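Local coordinates for protein BlEst2 (PDB 6WPX) that probably hydrolyses ester bonds as a lipase or esterase of alpha/beta-hydrolase type, autoinhibited by its C-terminal domain in the propeptide form, at residues Q92-M97 / G122-S127; A128-N133 / D189-H194. All coordinates share one frame; numbering follows the deposited sequence.

Contact 1 (Q92-M97 / G122-S127); sequences QDNGAM and GIDSQS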
# COMPACT_ATOMS: atom_id res chain seq x y z
N GLN A 92 -13.22 -9.34 -5.84
CA GLN A 92 -14.39 -9.95 -6.45
C GLN A 92 -14.45 -11.44 -6.10
O GLN A 92 -15.47 -11.90 -5.60
CB GLN A 92 -14.41 -9.71 -7.98
CG GLN A 92 -15.67 -10.28 -8.66
CD GLN A 92 -15.85 -9.83 -10.10
OE1 GLN A 92 -14.91 -9.73 -10.89
NE2 GLN A 92 -17.09 -9.60 -10.48
N ASP A 93 -13.36 -12.18 -6.33
CA ASP A 93 -13.29 -13.62 -6.01
C ASP A 93 -13.35 -13.81 -4.52
O ASP A 93 -14.06 -14.71 -4.05
CB ASP A 93 -12.01 -14.24 -6.56
CG ASP A 93 -11.94 -14.25 -8.07
OD1 ASP A 93 -13.01 -14.29 -8.72
OD2 ASP A 93 -10.83 -14.28 -8.60
N ASN A 94 -12.65 -12.96 -3.77
CA ASN A 94 -12.68 -13.04 -2.31
C ASN A 94 -14.03 -12.65 -1.73
O ASN A 94 -14.51 -13.30 -0.82
CB ASN A 94 -11.53 -12.28 -1.67
CG ASN A 94 -10.31 -13.15 -1.57
OD1 ASN A 94 -10.32 -14.31 -2.00
ND2 ASN A 94 -9.25 -12.64 -0.98
N GLY A 95 -14.66 -11.63 -2.31
CA GLY A 95 -16.00 -11.19 -1.94
C GLY A 95 -17.02 -12.27 -2.21
O GLY A 95 -17.86 -12.54 -1.35
N ALA A 96 -16.95 -12.94 -3.39
CA ALA A 96 -17.90 -14.02 -3.71
C ALA A 96 -17.74 -15.20 -2.72
O ALA A 96 -18.74 -15.69 -2.21
CB ALA A 96 -17.73 -14.49 -5.14
N MET A 97 -16.51 -15.59 -2.43
CA MET A 97 -16.22 -16.69 -1.49
C MET A 97 -16.65 -16.29 -0.07
O MET A 97 -17.33 -17.07 0.57
CB MET A 97 -14.73 -17.02 -1.50
CG MET A 97 -14.33 -18.02 -0.47
SD MET A 97 -12.62 -18.40 -0.49
CE MET A 97 -12.53 -19.45 -1.93
N GLY A 122 -10.56 -6.10 4.48
CA GLY A 122 -11.60 -5.07 4.65
C GLY A 122 -12.30 -4.75 3.34
O GLY A 122 -13.49 -4.41 3.34
N ILE A 123 -11.57 -4.85 2.22
CA ILE A 123 -12.06 -4.62 0.85
C ILE A 123 -12.87 -5.85 0.42
O ILE A 123 -13.97 -5.68 -0.10
CB ILE A 123 -10.94 -4.29 -0.17
CG1 ILE A 123 -10.05 -3.10 0.29
CG2 ILE A 123 -11.54 -4.02 -1.57
CD1 ILE A 123 -8.71 -3.05 -0.55
N ASP A 124 -12.33 -7.07 0.64
CA ASP A 124 -13.03 -8.33 0.33
C ASP A 124 -14.37 -8.34 1.10
O ASP A 124 -15.38 -8.81 0.59
CB ASP A 124 -12.20 -9.55 0.80
CG ASP A 124 -10.83 -9.69 0.19
OD1 ASP A 124 -10.58 -9.08 -0.89
OD2 ASP A 124 -10.03 -10.48 0.73
N SER A 125 -14.34 -7.81 2.33
CA SER A 125 -15.52 -7.72 3.19
C SER A 125 -16.60 -6.88 2.58
O SER A 125 -17.75 -7.33 2.52
CB SER A 125 -15.15 -7.21 4.58
OG SER A 125 -14.39 -8.22 5.21
N GLN A 126 -16.24 -5.68 2.09
CA GLN A 126 -17.20 -4.77 1.45
C GLN A 126 -17.74 -5.36 0.21
O GLN A 126 -18.93 -5.23 -0.04
CB GLN A 126 -16.58 -3.43 1.11
CG GLN A 126 -16.73 -2.40 2.18
CD GLN A 126 -16.73 -1.02 1.57
OE1 GLN A 126 -15.88 -0.69 0.74
NE2 GLN A 126 -17.65 -0.17 1.99
N SER A 127 -16.88 -5.99 -0.59
CA SER A 127 -17.30 -6.65 -1.81
C SER A 127 -18.32 -7.74 -1.48
O SER A 127 -19.36 -7.79 -2.13
CB SER A 127 -16.10 -7.26 -2.53
OG SER A 127 -16.55 -8.06 -3.60

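Contact 2 (A128-N133 / D189-H194); sequences ALIHHN and DQTDNH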
# COMPACT_ATOMS: atom_id res chain seq x y z
N ALA A 128 -18.04 -8.58 -0.45
CA ALA A 128 -18.97 -9.64 -0.03
C ALA A 128 -20.32 -9.03 0.30
O ALA A 128 -21.33 -9.47 -0.24
CB ALA A 128 -18.43 -10.37 1.20
N LEU A 129 -20.34 -7.98 1.12
CA LEU A 129 -21.60 -7.38 1.55
C LEU A 129 -22.36 -6.61 0.48
O LEU A 129 -23.56 -6.79 0.36
CB LEU A 129 -21.35 -6.48 2.76
CG LEU A 129 -21.47 -7.17 4.12
CD1 LEU A 129 -20.39 -8.17 4.34
CD2 LEU A 129 -21.40 -6.18 5.21
N ILE A 130 -21.65 -5.74 -0.25
CA ILE A 130 -22.29 -4.87 -1.23
C ILE A 130 -22.50 -5.55 -2.59
O ILE A 130 -23.62 -5.54 -3.09
CB ILE A 130 -21.48 -3.54 -1.31
CG1 ILE A 130 -21.65 -2.75 0.03
CG2 ILE A 130 -21.88 -2.71 -2.56
CD1 ILE A 130 -20.64 -1.67 0.33
N HIS A 131 -21.46 -6.11 -3.18
CA HIS A 131 -21.54 -6.70 -4.52
C HIS A 131 -21.95 -8.18 -4.52
O HIS A 131 -22.31 -8.71 -5.57
CB HIS A 131 -20.22 -6.45 -5.27
CG HIS A 131 -19.85 -5.00 -5.34
ND1 HIS A 131 -20.63 -4.09 -6.03
CD2 HIS A 131 -18.82 -4.34 -4.78
CE1 HIS A 131 -20.03 -2.92 -5.90
NE2 HIS A 131 -18.93 -3.02 -5.16
N HIS A 132 -21.93 -8.85 -3.35
CA HIS A 132 -22.33 -10.27 -3.29
C HIS A 132 -23.41 -10.50 -2.27
O HIS A 132 -23.59 -11.63 -1.80
CB HIS A 132 -21.11 -11.18 -3.10
CG HIS A 132 -20.16 -11.08 -4.24
ND1 HIS A 132 -19.13 -10.16 -4.23
CD2 HIS A 132 -20.17 -11.72 -5.43
CE1 HIS A 132 -18.53 -10.29 -5.40
NE2 HIS A 132 -19.11 -11.23 -6.14
N ASN A 133 -24.11 -9.42 -1.90
CA ASN A 133 -25.29 -9.40 -1.01
C ASN A 133 -25.13 -10.12 0.34
O ASN A 133 -26.12 -10.62 0.89
CB ASN A 133 -26.51 -9.95 -1.78
CG ASN A 133 -26.70 -9.30 -3.12
OD1 ASN A 133 -26.89 -8.08 -3.21
ND2 ASN A 133 -26.58 -10.07 -4.18
N ASP A 189 -15.78 4.15 -6.55
CA ASP A 189 -16.84 4.72 -7.37
C ASP A 189 -18.06 3.78 -7.54
O ASP A 189 -19.19 4.25 -7.49
CB ASP A 189 -16.29 5.16 -8.73
CG ASP A 189 -17.34 5.82 -9.60
OD1 ASP A 189 -17.63 7.01 -9.39
OD2 ASP A 189 -17.92 5.12 -10.46
N GLN A 190 -17.82 2.47 -7.73
CA GLN A 190 -18.83 1.41 -7.92
C GLN A 190 -19.45 0.92 -6.62
O GLN A 190 -20.43 0.18 -6.65
CB GLN A 190 -18.17 0.19 -8.57
CG GLN A 190 -17.62 0.39 -9.99
CD GLN A 190 -17.20 -0.95 -10.55
OE1 GLN A 190 -16.36 -1.66 -9.99
NE2 GLN A 190 -17.85 -1.36 -11.64
N THR A 191 -18.84 1.25 -5.48
CA THR A 191 -19.25 0.73 -4.18
C THR A 191 -19.96 1.75 -3.28
O THR A 191 -20.98 1.44 -2.68
CB THR A 191 -18.00 0.12 -3.49
OG1 THR A 191 -17.42 -0.84 -4.37
CG2 THR A 191 -18.30 -0.54 -2.14
N ASP A 192 -19.38 2.95 -3.16
CA ASP A 192 -19.80 3.96 -2.19
C ASP A 192 -21.22 4.50 -2.37
O ASP A 192 -21.81 4.91 -1.38
CB ASP A 192 -18.76 5.08 -2.11
CG ASP A 192 -17.43 4.61 -1.53
OD1 ASP A 192 -17.39 3.50 -0.93
OD2 ASP A 192 -16.43 5.32 -1.69
N ASN A 193 -21.79 4.44 -3.59
CA ASN A 193 -23.15 4.89 -3.86
C ASN A 193 -24.07 3.74 -4.29
O ASN A 193 -25.17 3.99 -4.79
CB ASN A 193 -23.14 6.04 -4.88
CG ASN A 193 -22.63 7.33 -4.29
OD1 ASN A 193 -23.17 7.86 -3.30
ND2 ASN A 193 -21.58 7.86 -4.88
N HIS A 194 -23.62 2.48 -4.10
CA HIS A 194 -24.41 1.29 -4.38
C HIS A 194 -25.50 1.23 -3.28
O HIS A 194 -25.17 1.48 -2.11
CB HIS A 194 -23.52 0.03 -4.28
CG HIS A 194 -24.18 -1.23 -4.77
ND1 HIS A 194 -25.17 -1.88 -4.03
CD2 HIS A 194 -23.94 -1.95 -5.90
CE1 HIS A 194 -25.53 -2.93 -4.75
NE2 HIS A 194 -24.81 -3.03 -5.87

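Contact 1 (Q92-M97 / G122-S127)
Asn94 lays its CB and amide group against the carboxylate of Asp124, with CB only 3.3 Å from Asp124 CG. The two flat groups stand nearly perpendicular, their planes 83° apart. Asn94 ND2 reaches Asp124 OD2 at 2.9 Å, coming from above the carboxylate plane, and the bond is bent at the hydrogen (145°), with OD2 tilted out of the amide plane. Asp124 has CG anti to its carbonyl carbon, which sets CG against Asn94 CB. Its OD1 forms a salt bridge with Lys120, and Asn94 ND2 also bonds to His86 O, so both polar groups have a second partner.

At the next residue, Gly95 lets the backbones close in. Gly95 CA makes a CA-H...O contact of 3.5 Å with Asp124 O, and lies 3.6 Å from Ser127 OG, which sits where a side chain at this glycine would have to go. That hydroxyl, anti to its own backbone N, bonds to Met91 O near the start of helix 91-109. The local axes pass 7.5 Å apart, crossing at -61°.

An alanine at Asp124 would probably leave Lys120 without this counter-charge and Asn94 ND2 without one of its two acceptors named here. Helix 121-131 follows strand 113-118, the place of the helix after the nucleophile elbow in alpha/beta hydrolases. The chemistry implies a polar seam, in which a buried carboxylate is shared between an amide and an ammonium, beside a glycine-permitted close approach.

Contact 2 (A128-N133 / D189-H194)
Ile130, His131 and His194 carry most of this contact, and the CG2 methyl of Ile130 is its meeting point. CG2 sits over one face of the His194 ring, 3.8 Å from the ring centroid in a CH-pi contact, and is nearest to His194 CG at 3.5 Å. The same methyl lies over the centre of the neighbouring His131 ring, so it fills the angle between two imidazoles whose planes are 85° apart. The other branch of Ile130 runs to Thr191, with CD1 3.6 Å from Thr191 CG2.

His131 works with its edge. NE2 gives its hydrogen to Thr191 OG1 at 2.8 Å, almost straight at 171° and in the plane of the ring, while CE1 comes within 3.2 Å of Gln190 O. Thr191 OG1 in turn bonds to Phe187 O, one turn back in helix 181-191.

His194 arrives by way of a type I turn that begins at Thr191. It has CG anti to its backbone N (chi1 -171°), which sets CG against Ile130 CG2, and ND1 bonds to Asn196 N. The contact thus joins the C-terminal ends of two helices.

Since a carbonyl can only accept, the Thr191 hydroxyl is bound to donate to Phe187 O while accepting from His131. His131 ND1 and His194 NE2 are 4.3 Å apart, and this would probably disfavour positive charge on both rings at once.

In the fold
Read from the N terminus, contact 1 closes first: the chain leaves helix 91-109, runs through strand 113-118 of the mixed sheet and comes back along helix 121-131. Contact 2 opens at the next residue and closes a longer loop, through strand 138-144 and three short helices, at the end of helix 181-191. The two follow in series, neither nested nor crossed, and share helix 121-131 between them, its earlier part facing helix 91-109 and its end facing 181-191. Their centres are 10 Å apart, and they touch: His132 ND1 probably bonds to Ser127 O (3.2 Å), and Ala128 CB packs on Gly95 O. Together they tie helices 91-109 and 181-191 to helix 121-131.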